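Local coordinates for vascular protein tyrosine phosphatase 1 (Rattus norvegicus, PDB 3I36) that probably removes phosphate from phosphotyrosine in proteins, acting as the catalytic domain of a receptor-type protein tyrosine phosphatase, at residues K54-S59 / L279-P284; L60-A65 / L80-S85; R185-K190 / L200-F205. All coordinates share one frame; numbering follows the deposited sequence.

Contact 1: residues K54-S59 / L279-P284; sequences KLIGIS and LRMHRP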
loop_
_atom_site.group_PDB
_atom_site.type_symbol
_atom_site.label_atom_id
_atom_site.label_comp_id
_atom_site.label_asym_id
_atom_site.label_seq_id
_atom_site.Cartn_x
_atom_site.Cartn_y
_atom_site.Cartn_z
ATOM N N LYS A 54 4.291 -12.099 14.055
ATOM C CA LYS A 54 3.926 -11.017 14.965
ATOM C C LYS A 54 5.064 -10.048 15.282
ATOM O O LYS A 54 4.883 -8.828 15.269
ATOM C CB LYS A 54 3.356 -11.585 16.272
ATOM C CG LYS A 54 2.777 -10.520 17.189
ATOM C CD LYS A 54 2.100 -11.129 18.426
ATOM C CE LYS A 54 3.082 -11.926 19.260
ATOM N NZ LYS A 54 2.427 -12.564 20.441
ATOM N N LEU A 55 6.234 -10.597 15.574
ATOM C CA LEU A 55 7.347 -9.791 16.069
ATOM C C LEU A 55 8.292 -9.388 14.959
ATOM O O LEU A 55 9.304 -8.725 15.198
ATOM C CB LEU A 55 8.129 -10.547 17.134
ATOM C CG LEU A 55 7.300 -11.063 18.309
ATOM C CD1 LEU A 55 8.198 -11.843 19.267
ATOM C CD2 LEU A 55 6.638 -9.917 19.028
ATOM N N ILE A 56 7.977 -9.780 13.735
ATOM C CA ILE A 56 8.911 -9.491 12.667
ATOM C C ILE A 56 9.064 -7.996 12.416
ATOM O O ILE A 56 8.079 -7.279 12.184
ATOM C CB ILE A 56 8.543 -10.182 11.364
ATOM C CG1 ILE A 56 8.370 -11.694 11.600
ATOM C CG2 ILE A 56 9.619 -9.909 10.321
ATOM C CD1 ILE A 56 9.522 -12.352 12.341
ATOM N N GLY A 57 10.317 -7.550 12.442
ATOM C CA GLY A 57 10.674 -6.181 12.119
ATOM C C GLY A 57 10.491 -5.197 13.263
ATOM O O GLY A 57 10.956 -4.064 13.183
ATOM N N ILE A 58 9.836 -5.609 14.339
ATOM C CA ILE A 58 9.428 -4.601 15.324
ATOM C C ILE A 58 10.579 -3.981 16.116
ATOM O O ILE A 58 10.417 -2.928 16.734
ATOM C CB ILE A 58 8.325 -5.108 16.262
ATOM C CG1 ILE A 58 8.875 -6.173 17.213
ATOM C CG2 ILE A 58 7.134 -5.617 15.428
ATOM C CD1 ILE A 58 7.968 -6.432 18.411
ATOM N N SER A 59 11.736 -4.627 16.093
ATOM C CA SER A 59 12.899 -4.059 16.763
ATOM C C SER A 59 13.720 -3.179 15.820
ATOM O O SER A 59 14.785 -2.707 16.194
ATOM C CB SER A 59 13.786 -5.160 17.360
ATOM O OG SER A 59 14.397 -5.913 16.339
ATOM N N LEU A 279 7.320 -7.664 3.998
ATOM C CA LEU A 279 6.612 -6.416 4.257
ATOM C C LEU A 279 6.875 -5.926 5.669
ATOM O O LEU A 279 7.173 -4.750 5.872
ATOM C CB LEU A 279 5.115 -6.566 4.008
ATOM C CG LEU A 279 4.758 -6.929 2.563
ATOM C CD1 LEU A 279 3.242 -6.997 2.440
ATOM C CD2 LEU A 279 5.351 -5.924 1.581
ATOM N N ARG A 280 6.777 -6.827 6.641
ATOM C CA ARG A 280 7.011 -6.453 8.034
ATOM C C ARG A 280 8.433 -5.964 8.294
ATOM O O ARG A 280 8.658 -5.185 9.213
ATOM C CB ARG A 280 6.740 -7.624 8.965
ATOM C CG ARG A 280 5.291 -8.040 9.024
ATOM C CD ARG A 280 4.445 -7.066 9.830
ATOM N NE ARG A 280 3.079 -7.546 9.759
ATOM C CZ ARG A 280 2.595 -8.514 10.523
ATOM N NH1 ARG A 280 3.359 -9.068 11.461
ATOM N NH2 ARG A 280 1.342 -8.929 10.347
ATOM N N MET A 281 9.386 -6.433 7.502
ATOM C CA MET A 281 10.757 -5.959 7.618
ATOM C C MET A 281 10.888 -4.553 7.057
ATOM O O MET A 281 11.950 -3.933 7.161
ATOM C CB MET A 281 11.721 -6.901 6.893
ATOM C CG MET A 281 11.928 -8.219 7.601
ATOM S SD MET A 281 12.649 -7.934 9.220
ATOM C CE MET A 281 14.164 -7.084 8.766
ATOM N N HIS A 282 9.821 -4.046 6.447
ATOM C CA HIS A 282 9.876 -2.711 5.845
ATOM C C HIS A 282 8.957 -1.693 6.494
ATOM O O HIS A 282 9.180 -0.495 6.398
ATOM C CB HIS A 282 9.617 -2.799 4.349
ATOM C CG HIS A 282 10.754 -3.409 3.608
ATOM N ND1 HIS A 282 10.914 -4.771 3.482
ATOM C CD2 HIS A 282 11.832 -2.844 3.013
ATOM C CE1 HIS A 282 12.023 -5.019 2.813
ATOM N NE2 HIS A 282 12.600 -3.870 2.518
ATOM N N ARG A 283 7.917 -2.170 7.154
ATOM C CA ARG A 283 6.978 -1.261 7.780
ATOM C C ARG A 283 6.228 -2.109 8.771
ATOM O O ARG A 283 5.968 -3.275 8.504
ATOM C CB ARG A 283 6.015 -0.715 6.733
ATOM C CG ARG A 283 5.052 0.360 7.220
ATOM C CD ARG A 283 4.443 1.062 6.000
ATOM N NE ARG A 283 3.360 1.984 6.347
ATOM C CZ ARG A 283 3.548 3.215 6.820
ATOM N NH1 ARG A 283 4.779 3.678 7.016
ATOM N NH2 ARG A 283 2.502 3.980 7.089
ATOM N N PRO A 284 5.899 -1.539 9.926
ATOM C CA PRO A 284 5.181 -2.311 10.931
ATOM C C PRO A 284 3.822 -2.721 10.420
ATOM O O PRO A 284 3.240 -2.058 9.547
ATOM C CB PRO A 284 4.989 -1.294 12.072
ATOM C CG PRO A 284 5.146 0.040 11.419
ATOM C CD PRO A 284 6.234 -0.194 10.419
HETATM O O HOH W 1 5.583 -7.564 12.933
HETATM O O HOH W 2 7.237 -4.909 11.376
#
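The tight part of this contact is a small patch where Ile56 and Gly57 meet the end of helix 272-280. CG2 of Ile56, set anti to the backbone N (the CG1 branch at chi1 -54°), comes down between two neighbours: it lies 3.8 Å from Met281 SD and 3.9 Å from Arg280 CB. The Met281 chain, bent at chi2 and chi3, lays its sulfur across the turn, so that SD also sits 3.9 Å from Gly57 CA. Gly57 is the third residue of a type II beta turn from Leu55 to Ile58, at positive phi (82°), and a CB on it would run into Arg280 O. The other side is loose and wet. There the Arg280 guanidinium comes no nearer to Lys54 than 4.0 Å, from NH1 to CA, with Lys54 at its edge. One water accepts from Arg280 NH1 and lies within hydrogen-bonding distance of the carbonyls of Lys54 and Ile56; a second lies 2.6 Å from both Ile56 O and Arg280 O. The rest of the guanidinium turns inward, NE to Met286 O and NH2 to Val287 O, while Lys54 NZ pairs with Glu51. The Arg280 side chain is about 6 Å from that of Gln288, which probably binds substrate, in this water-mediated surface join of the loop after helix 28-53 to the end of helix 272-280 in the phosphatase domain.

Contact 2: residues L60-A65 / L80-S85; sequences LPKYAA and LPYDIS
Leu60 crosses Tyr82 at about a right angle, laying its CB over one face of the phenol ring, a CH-pi contact 3.8 Å from the centroid. Lys62 instead runs alongside Tyr82, pointing the same way, and brings CG to the ring edge, 3.5 Å from CD1. Further out on Leu60, the methyls meet Ile84 CG2 loosely. Asp83 stands crosswise to Tyr63, with carboxylate and ring planes 43° apart, and reaches the first turn of helix 63-66. Its CG is anti to the carbonyl carbon (chi1 -66°), and each oxygen uses its syn lone pair: OD2 takes Tyr63 N at 2.7 Å and OD1 takes Ala64 N at 3.1 Å. A carboxylate from the loop before strand 86-88 of the phosphatase fold thus takes the first two N-H groups of this short helix, which would probably stabilise its negative charge. The backbone pins the same aspartate, since Asp83 N gives a nearly straight bond to Pro61 O, 2.9 Å long. A water donates to both Asp83 OD1 and Pro81 O and accepts from Ala65 N, tying the carboxylate to the next N-H. Beyond it the methyl of Ala65 fits against Leu80 CB, at 3.5 Å, and against Pro81 CD, with Tyr99 packing on Ala65 and Pro81.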
loop_
_atom_site.group_PDB
_atom_site.type_symbol
_atom_site.label_atom_id
_atom_site.label_comp_id
_atom_site.label_asym_id
_atom_site.label_seq_id
_atom_site.Cartn_x
_atom_site.Cartn_y
_atom_site.Cartn_z
ATOM N N LEU A 60 13.240 -2.970 14.593
ATOM C CA LEU A 60 13.952 -2.094 13.672
ATOM C C LEU A 60 13.769 -0.678 14.177
ATOM O O LEU A 60 12.648 -0.289 14.506
ATOM C CB LEU A 60 13.390 -2.198 12.261
ATOM C CG LEU A 60 13.759 -3.486 11.522
ATOM C CD1 LEU A 60 12.855 -3.634 10.305
ATOM C CD2 LEU A 60 15.219 -3.416 11.109
ATOM N N PRO A 61 14.869 0.082 14.269
ATOM C CA PRO A 61 14.803 1.464 14.751
ATOM C C PRO A 61 13.826 2.296 13.928
ATOM O O PRO A 61 13.711 2.110 12.714
ATOM C CB PRO A 61 16.232 1.969 14.548
ATOM C CG PRO A 61 17.064 0.754 14.689
ATOM C CD PRO A 61 16.258 -0.384 14.121
ATOM N N LYS A 62 13.123 3.197 14.607
ATOM C CA LYS A 62 12.192 4.114 13.971
ATOM C C LYS A 62 12.500 5.479 14.555
ATOM O O LYS A 62 11.597 6.191 14.995
ATOM C CB LYS A 62 10.746 3.760 14.333
ATOM C CG LYS A 62 10.458 2.285 14.464
ATOM C CD LYS A 62 9.270 2.025 15.370
ATOM C CE LYS A 62 9.651 2.194 16.822
ATOM N NZ LYS A 62 8.904 1.232 17.648
ATOM N N TYR A 63 13.773 5.842 14.569
ATOM C CA TYR A 63 14.191 7.068 15.229
ATOM C C TYR A 63 13.612 8.316 14.569
ATOM O O TYR A 63 13.152 9.211 15.256
ATOM C CB TYR A 63 15.713 7.165 15.273
ATOM C CG TYR A 63 16.326 6.067 16.099
ATOM C CD1 TYR A 63 15.700 5.623 17.256
ATOM C CD2 TYR A 63 17.528 5.475 15.733
ATOM C CE1 TYR A 63 16.245 4.618 18.024
ATOM C CE2 TYR A 63 18.085 4.465 16.497
ATOM C CZ TYR A 63 17.438 4.040 17.644
ATOM O OH TYR A 63 17.974 3.034 18.417
ATOM N N ALA A 64 13.649 8.388 13.240
ATOM C CA ALA A 64 13.174 9.600 12.577
ATOM C C ALA A 64 11.704 9.816 12.926
ATOM O O ALA A 64 11.281 10.925 13.241
ATOM C CB ALA A 64 13.362 9.516 11.060
ATOM N N ALA A 65 10.933 8.737 12.884
ATOM C CA ALA A 65 9.504 8.797 13.189
ATOM C C ALA A 65 9.231 9.284 14.600
ATOM O O ALA A 65 8.145 9.775 14.877
ATOM C CB ALA A 65 8.859 7.442 12.994
ATOM N N LEU A 80 4.824 3.567 12.804
ATOM C CA LEU A 80 5.961 4.414 12.503
ATOM C C LEU A 80 6.851 3.703 11.517
ATOM O O LEU A 80 7.132 2.522 11.675
ATOM C CB LEU A 80 6.765 4.686 13.764
ATOM C CG LEU A 80 5.932 5.237 14.911
ATOM C CD1 LEU A 80 6.843 5.488 16.095
ATOM C CD2 LEU A 80 5.221 6.523 14.491
ATOM N N PRO A 81 7.335 4.445 10.524
ATOM C CA PRO A 81 8.209 3.862 9.510
ATOM C C PRO A 81 9.550 3.485 10.132
ATOM O O PRO A 81 10.125 4.264 10.894
ATOM C CB PRO A 81 8.396 5.010 8.520
ATOM C CG PRO A 81 8.201 6.285 9.375
ATOM C CD PRO A 81 7.041 5.864 10.263
ATOM N N TYR A 82 10.053 2.303 9.801
ATOM C CA TYR A 82 11.403 1.948 10.192
ATOM C C TYR A 82 12.385 2.793 9.400
ATOM O O TYR A 82 12.181 3.050 8.214
ATOM C CB TYR A 82 11.676 0.462 9.941
ATOM C CG TYR A 82 10.711 -0.423 10.674
ATOM C CD1 TYR A 82 10.483 -0.239 12.034
ATOM C CD2 TYR A 82 10.030 -1.446 10.019
ATOM C CE1 TYR A 82 9.593 -1.035 12.725
ATOM C CE2 TYR A 82 9.132 -2.258 10.705
ATOM C CZ TYR A 82 8.921 -2.046 12.057
ATOM O OH TYR A 82 8.051 -2.836 12.757
ATOM N N ASP A 83 13.440 3.229 10.073
ATOM C CA ASP A 83 14.474 4.042 9.445
ATOM C C ASP A 83 15.066 3.328 8.248
ATOM O O ASP A 83 15.413 3.943 7.245
ATOM C CB ASP A 83 15.584 4.307 10.449
ATOM C CG ASP A 83 15.117 5.159 11.609
ATOM O OD1 ASP A 83 14.329 6.084 11.356
ATOM O OD2 ASP A 83 15.513 4.895 12.765
ATOM N N ILE A 84 15.192 2.017 8.360
ATOM C CA ILE A 84 15.911 1.272 7.341
ATOM C C ILE A 84 15.227 1.329 5.971
ATOM O O ILE A 84 15.859 1.105 4.946
ATOM C CB ILE A 84 16.101 -0.198 7.773
ATOM C CG1 ILE A 84 17.163 -0.881 6.911
ATOM C CG2 ILE A 84 14.773 -0.940 7.748
ATOM C CD1 ILE A 84 17.675 -2.168 7.513
ATOM N N SER A 85 13.936 1.637 5.959
ATOM C CA SER A 85 13.164 1.556 4.734
ATOM C C SER A 85 12.355 2.818 4.499
ATOM O O SER A 85 11.601 2.903 3.534
ATOM C CB SER A 85 12.192 0.373 4.828
ATOM O OG SER A 85 11.375 0.514 5.986
HETATM O O HOH W 3 15.174 0.703 10.933
HETATM O O HOH W 4 11.753 6.433 11.472
#

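Contact 3: residues R185-K190 / L200-F205; sequences RDFVVK and LRQFHF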
loop_
_atom_site.group_PDB
_atom_site.type_symbol
_atom_site.label_atom_id
_atom_site.label_comp_id
_atom_site.label_asym_id
_atom_site.label_seq_id
_atom_site.Cartn_x
_atom_site.Cartn_y
_atom_site.Cartn_z
ATOM N N ARG A 185 -8.957 8.275 -10.689
ATOM C CA ARG A 185 -8.782 9.688 -10.960
ATOM C C ARG A 185 -7.451 9.880 -11.638
ATOM O O ARG A 185 -6.443 9.307 -11.231
ATOM C CB ARG A 185 -8.844 10.487 -9.663
ATOM C CG ARG A 185 -10.102 10.191 -8.851
ATOM C CD ARG A 185 -10.267 11.185 -7.704
ATOM N NE ARG A 185 -11.482 10.892 -6.964
ATOM C CZ ARG A 185 -11.541 10.051 -5.938
ATOM N NH1 ARG A 185 -10.439 9.445 -5.509
ATOM N NH2 ARG A 185 -12.698 9.829 -5.328
ATOM N N ASP A 186 -7.461 10.679 -12.691
ATOM C CA ASP A 186 -6.225 11.063 -13.324
ATOM C C ASP A 186 -5.928 12.495 -12.979
ATOM O O ASP A 186 -6.828 13.343 -12.937
ATOM C CB ASP A 186 -6.305 10.880 -14.832
ATOM C CG ASP A 186 -6.077 9.455 -15.243
ATOM O OD1 ASP A 186 -5.240 8.800 -14.602
ATOM O OD2 ASP A 186 -6.725 8.988 -16.199
ATOM N N PHE A 187 -4.650 12.757 -12.747
ATOM C CA PHE A 187 -4.174 14.088 -12.467
ATOM C C PHE A 187 -2.963 14.377 -13.324
ATOM O O PHE A 187 -2.336 13.482 -13.899
ATOM C CB PHE A 187 -3.742 14.205 -11.012
ATOM C CG PHE A 187 -4.789 13.781 -10.040
ATOM C CD1 PHE A 187 -5.660 14.711 -9.494
ATOM C CD2 PHE A 187 -4.911 12.449 -9.679
ATOM C CE1 PHE A 187 -6.638 14.315 -8.603
ATOM C CE2 PHE A 187 -5.884 12.043 -8.772
ATOM C CZ PHE A 187 -6.752 12.979 -8.237
ATOM N N VAL A 188 -2.651 15.652 -13.409
ATOM C CA VAL A 188 -1.354 16.070 -13.872
ATOM C C VAL A 188 -0.670 16.587 -12.630
ATOM O O VAL A 188 -1.244 17.371 -11.880
ATOM C CB VAL A 188 -1.458 17.194 -14.905
ATOM C CG1 VAL A 188 -0.081 17.728 -15.221
ATOM C CG2 VAL A 188 -2.138 16.679 -16.162
ATOM N N VAL A 189 0.546 16.121 -12.396
ATOM C CA VAL A 189 1.310 16.602 -11.266
ATOM C C VAL A 189 2.459 17.423 -11.801
ATOM O O VAL A 189 3.224 16.962 -12.638
ATOM C CB VAL A 189 1.880 15.454 -10.441
ATOM C CG1 VAL A 189 2.612 16.005 -9.236
ATOM C CG2 VAL A 189 0.757 14.537 -10.015
ATOM N N LYS A 190 2.572 18.645 -11.313
ATOM C CA LYS A 190 3.593 19.545 -11.802
ATOM C C LYS A 190 4.402 20.107 -10.656
ATOM O O LYS A 190 3.866 20.491 -9.615
ATOM C CB LYS A 190 2.937 20.689 -12.560
ATOM C CG LYS A 190 3.888 21.564 -13.341
ATOM C CD LYS A 190 3.075 22.545 -14.176
ATOM C CE LYS A 190 3.932 23.325 -15.149
ATOM N NZ LYS A 190 3.065 24.203 -15.994
ATOM N N LEU A 200 -0.493 11.294 -13.063
ATOM C CA LEU A 200 -0.598 10.410 -11.937
ATOM C C LEU A 200 -2.004 9.899 -11.996
ATOM O O LEU A 200 -2.934 10.651 -12.276
ATOM C CB LEU A 200 -0.330 11.151 -10.622
ATOM C CG LEU A 200 -0.469 10.235 -9.400
ATOM C CD1 LEU A 200 0.579 10.548 -8.334
ATOM C CD2 LEU A 200 -1.877 10.315 -8.823
ATOM N N ARG A 201 -2.148 8.599 -11.798
ATOM C CA ARG A 201 -3.461 8.020 -11.698
ATOM C C ARG A 201 -3.622 7.510 -10.288
ATOM O O ARG A 201 -2.728 6.869 -9.734
ATOM C CB ARG A 201 -3.620 6.857 -12.690
ATOM C CG ARG A 201 -4.922 6.088 -12.484
ATOM C CD ARG A 201 -5.294 5.326 -13.728
ATOM N NE ARG A 201 -5.411 6.215 -14.873
ATOM C CZ ARG A 201 -5.524 5.791 -16.125
ATOM N NH1 ARG A 201 -5.538 4.486 -16.379
ATOM N NH2 ARG A 201 -5.616 6.667 -17.118
ATOM N N GLN A 202 -4.780 7.789 -9.717
ATOM C CA GLN A 202 -5.080 7.378 -8.384
ATOM C C GLN A 202 -6.182 6.355 -8.478
ATOM O O GLN A 202 -7.255 6.628 -9.019
ATOM C CB GLN A 202 -5.584 8.561 -7.567
ATOM C CG GLN A 202 -5.952 8.192 -6.147
ATOM C CD GLN A 202 -6.901 9.218 -5.560
ATOM O OE1 GLN A 202 -7.751 9.749 -6.270
ATOM N NE2 GLN A 202 -6.757 9.507 -4.274
ATOM N N PHE A 203 -5.900 5.175 -7.960
ATOM C CA PHE A 203 -6.869 4.097 -7.929
ATOM C C PHE A 203 -7.464 4.101 -6.552
ATOM O O PHE A 203 -6.823 3.704 -5.583
ATOM C CB PHE A 203 -6.176 2.778 -8.223
ATOM C CG PHE A 203 -5.509 2.754 -9.568
ATOM C CD1 PHE A 203 -6.165 2.240 -10.678
ATOM C CD2 PHE A 203 -4.251 3.295 -9.733
ATOM C CE1 PHE A 203 -5.552 2.228 -11.917
ATOM C CE2 PHE A 203 -3.636 3.291 -10.964
ATOM C CZ PHE A 203 -4.285 2.751 -12.059
ATOM N N HIS A 204 -8.690 4.587 -6.468
ATOM C CA HIS A 204 -9.342 4.722 -5.191
ATOM C C HIS A 204 -10.317 3.578 -4.991
ATOM O O HIS A 204 -11.417 3.581 -5.536
ATOM C CB HIS A 204 -10.069 6.057 -5.094
ATOM C CG HIS A 204 -10.520 6.377 -3.707
ATOM N ND1 HIS A 204 -11.042 7.600 -3.353
ATOM C CD2 HIS A 204 -10.485 5.636 -2.575
ATOM C CE1 HIS A 204 -11.341 7.589 -2.065
ATOM N NE2 HIS A 204 -11.003 6.413 -1.569
ATOM N N PHE A 205 -9.882 2.583 -4.228
ATOM C CA PHE A 205 -10.733 1.471 -3.860
ATOM C C PHE A 205 -11.619 1.969 -2.740
ATOM O O PHE A 205 -11.156 2.190 -1.624
ATOM C CB PHE A 205 -9.889 0.323 -3.350
ATOM C CG PHE A 205 -10.624 -0.976 -3.270
ATOM C CD1 PHE A 205 -11.081 -1.452 -2.050
ATOM C CD2 PHE A 205 -10.868 -1.718 -4.419
ATOM C CE1 PHE A 205 -11.758 -2.657 -1.972
ATOM C CE2 PHE A 205 -11.534 -2.923 -4.352
ATOM C CZ PHE A 205 -11.985 -3.396 -3.120
#
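This is a paired stretch of a beta hairpin, strands 182-191 and 196-205, within the large mixed sheet of the phosphatase domain. The segments run antiparallel, 152° between their directions. Arg185 with Gln202 and Phe187 with Leu200 are hydrogen-bonded pairs; the tightest of their four backbone bonds is Gln202 N to Arg185 O, 2.7 Å. Between them lies the non-hydrogen-bonded pair Asp186 and Arg201, whose side chains sit on the opposite face and run side by side. Arg201, bent at chi3, grips the carboxylate side-on: NE gives a nearly straight bond to OD1 of Asp186 (2.6 Å), NH2 a more bent one to OD2 (2.7 Å), both on syn lone pairs. On the other face Arg185 extends from CG to NE and lies along Gln202 and His204. NH1 sends one N-H to His204 ND1, 2.9 Å away and near the plane of both groups, and the other to Gln202 OE1, 2.8 Å, approaching from above the amide's carbonyl plane. Accepting at ND1 leaves His204 to give NE2 to Thr144 O, while Arg185 NE pairs with Glu176. An alanine at Arg185 removes the guanidinium and its pairing with Glu176, and would probably loosen the hold on the buried Gln202 and His204 side chains. Beside this polar row, Phe187 meets Gln202 CB with its ring edge and packs CD2 on Leu200 CD2 (3.8 Å), and Val189 CG2 touches Leu200 CB. Pairing with strand 139-142 on one flank and 169-178 on the other, the hairpin is an interior part of the twisted mixed sheet characteristic of the protein tyrosine phosphatase fold.

Contacts 1 and 2 are neighbours on one side of the chain's centre, their centres about 10 Å apart, and touch: Pro284 packs on Tyr82, Leu60 on Met281, and Ser85 OG probably bonds to His282 O. Contact 2 is nested inside the loop contact 1 closes, and 54-59 runs straight into 60-65. Contact 3 lies across the chain's centre, about 30 Å from contact 1 between centres, and is the buried one. Its bonds are direct: strand pairing, one salt bridge and an arginine bound to an amide and an imidazole. Contact 1, at the surface, relies on waters and apolar packing, while partly buried contact 2 combines a carboxylate bound to backbone N-H groups, waters and packing on a tyrosine ring.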